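Local coordinates for protein DnaJ homolog subfamily C member 27-A (Xenopus laevis, PDB 6JMG) that binds GTP and magnesium as a Rab-family small GTPase with a J domain and may help regulate the MEK/ERK pathway, at residues Gly109-Met114 / Glu154-Leu159. Residues are numbered along the deposited sequence; the frame is centred on the assembly and turned at random.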
loop_
_atom_site.group_PDB
_atom_site.type_symbol
_atom_site.label_atom_id
_atom_site.label_comp_id
_atom_site.label_asym_id
_atom_site.label_seq_id
_atom_site.Cartn_x
_atom_site.Cartn_y
_atom_site.Cartn_z
ATOM N N GLY A 109 -0.169 -1.388 12.745
ATOM C CA GLY A 109 -0.177 -2.833 12.936
ATOM C C GLY A 109 -0.924 -3.570 11.832
ATOM O O GLY A 109 -0.518 -4.659 11.415
ATOM N N TRP A 110 -2.026 -2.986 11.340
ATOM C CA TRP A 110 -2.747 -3.605 10.228
ATOM C C TRP A 110 -1.872 -3.671 8.988
ATOM O O TRP A 110 -1.832 -4.699 8.305
ATOM C CB TRP A 110 -4.057 -2.855 9.938
ATOM C CG TRP A 110 -5.151 -3.264 10.883
ATOM C CD1 TRP A 110 -5.535 -2.613 12.027
ATOM C CD2 TRP A 110 -5.961 -4.443 10.805
ATOM N NE1 TRP A 110 -6.549 -3.307 12.654
ATOM C CE2 TRP A 110 -6.826 -4.434 11.926
ATOM C CE3 TRP A 110 -6.045 -5.503 9.896
ATOM C CZ2 TRP A 110 -7.758 -5.442 12.156
ATOM C CZ3 TRP A 110 -6.982 -6.497 10.119
ATOM C CH2 TRP A 110 -7.830 -6.457 11.235
ATOM N N LEU A 111 -1.161 -2.587 8.676
ATOM C CA LEU A 111 -0.254 -2.620 7.534
ATOM C C LEU A 111 0.822 -3.680 7.731
ATOM O O LEU A 111 1.151 -4.427 6.802
ATOM C CB LEU A 111 0.380 -1.247 7.330
ATOM C CG LEU A 111 -0.560 -0.151 6.841
ATOM C CD1 LEU A 111 0.200 1.100 6.483
ATOM C CD2 LEU A 111 -1.335 -0.644 5.645
ATOM N N ALA A 112 1.355 -3.781 8.951
ATOM C CA ALA A 112 2.373 -4.785 9.230
ATOM C C ALA A 112 1.828 -6.189 9.020
ATOM O O ALA A 112 2.505 -7.055 8.451
ATOM C CB ALA A 112 2.886 -4.623 10.660
ATOM N N GLU A 113 0.602 -6.433 9.472
ATOM C CA GLU A 113 0.037 -7.768 9.363
ATOM C C GLU A 113 -0.191 -8.144 7.909
ATOM O O GLU A 113 0.147 -9.254 7.486
ATOM C CB GLU A 113 -1.258 -7.838 10.158
ATOM C CG GLU A 113 -2.070 -9.038 9.852
ATOM C CD GLU A 113 -3.217 -9.167 10.788
ATOM O OE1 GLU A 113 -4.268 -9.679 10.352
ATOM O OE2 GLU A 113 -3.064 -8.737 11.953
ATOM N N MET A 114 -0.713 -7.216 7.119
ATOM C CA MET A 114 -0.835 -7.460 5.689
ATOM C C MET A 114 0.531 -7.650 5.051
ATOM O O MET A 114 0.742 -8.607 4.297
ATOM C CB MET A 114 -1.570 -6.299 5.011
ATOM C CG MET A 114 -1.899 -6.558 3.539
ATOM S SD MET A 114 -2.603 -5.160 2.652
ATOM C CE MET A 114 -3.330 -6.029 1.281
ATOM N N GLU A 154 -2.149 10.131 3.420
ATOM C CA GLU A 154 -1.636 10.679 2.172
ATOM C C GLU A 154 -0.122 10.526 2.073
ATOM O O GLU A 154 0.404 10.341 0.971
ATOM C CB GLU A 154 -2.062 12.140 2.025
ATOM C CG GLU A 154 -3.557 12.302 1.740
ATOM C CD GLU A 154 -3.962 13.727 1.363
ATOM O OE1 GLU A 154 -3.118 14.649 1.470
ATOM O OE2 GLU A 154 -5.132 13.920 0.958
ATOM N N SER A 155 0.586 10.568 3.206
ATOM C CA SER A 155 2.029 10.348 3.193
ATOM C C SER A 155 2.404 8.949 2.713
ATOM O O SER A 155 3.570 8.715 2.380
ATOM C CB SER A 155 2.640 10.597 4.578
ATOM O OG SER A 155 2.309 9.551 5.480
ATOM N N LYS A 156 1.469 8.004 2.710
ATOM C CA LYS A 156 1.772 6.647 2.276
ATOM C C LYS A 156 1.256 6.376 0.879
ATOM O O LYS A 156 1.325 5.241 0.415
ATOM C CB LYS A 156 1.208 5.621 3.271
ATOM C CG LYS A 156 1.921 5.666 4.630
ATOM C CD LYS A 156 1.342 4.682 5.611
ATOM C CE LYS A 156 1.632 5.024 7.081
ATOM N NZ LYS A 156 1.499 6.466 7.414
ATOM N N GLY A 157 0.732 7.387 0.199
ATOM C CA GLY A 157 0.112 7.152 -1.090
ATOM C C GLY A 157 -1.322 6.672 -1.029
ATOM O O GLY A 157 -1.857 6.236 -2.052
ATOM N N PHE A 158 -1.959 6.738 0.133
ATOM C CA PHE A 158 -3.330 6.280 0.298
ATOM C C PHE A 158 -4.321 7.413 0.010
ATOM O O PHE A 158 -3.995 8.597 0.085
ATOM C CB PHE A 158 -3.550 5.777 1.723
ATOM C CG PHE A 158 -2.632 4.654 2.139
ATOM C CD1 PHE A 158 -1.954 3.890 1.198
ATOM C CD2 PHE A 158 -2.461 4.355 3.496
ATOM C CE1 PHE A 158 -1.126 2.830 1.596
ATOM C CE2 PHE A 158 -1.628 3.306 3.913
ATOM C CZ PHE A 158 -0.959 2.547 2.964
ATOM N N LEU A 159 -5.545 7.035 -0.325
ATOM C CA LEU A 159 -6.641 7.988 -0.351
ATOM C C LEU A 159 -7.192 8.142 1.057
ATOM O O LEU A 159 -7.136 7.211 1.865
ATOM C CB LEU A 159 -7.749 7.533 -1.299
ATOM C CG LEU A 159 -7.307 7.247 -2.728
ATOM C CD1 LEU A 159 -8.480 6.838 -3.582
ATOM C CD2 LEU A 159 -6.655 8.494 -3.283
#
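Leu111 overlaps the rim of the Phe158 ring with its branched end: CD1 lies at the ring's edge, near its plane, 3.8 Å from CE2, while CD2 approaches CZ at 4.2 Å. Coming from opposite directions, the two side chains bridge a gap of 11.9 Å between the CA atoms of Leu111 and Phe158. Leucine suits the helix position because its fork offers two methyls, and CD1 of Leu111 also meets the aliphatic CD of Lys156 at 3.9 Å. Phenylalanine suits its place because the flat ring offers an edge to Leu111 and a face to CB of Lys156, which lies over its centre. That lysine is amphipathic in use: a bend at chi4 (42°) turns NZ to the carbonyl O of Trp152, whose ring it also meets in a cation-pi contact. Gly157, with positive phi (83°), is the C-prime residue of the Schellman motif ending helix 146-154; glycine readily adopts this conformation, having no CB to meet the carbonyl O of Lys156. The chain can thus turn into strand 159-163, with the buried Phe158 pointing toward helix 107-117. This apolar packing joins that helix to the turn over strand 128-134, where Phe129 touches Leu111 and stacks on Phe158.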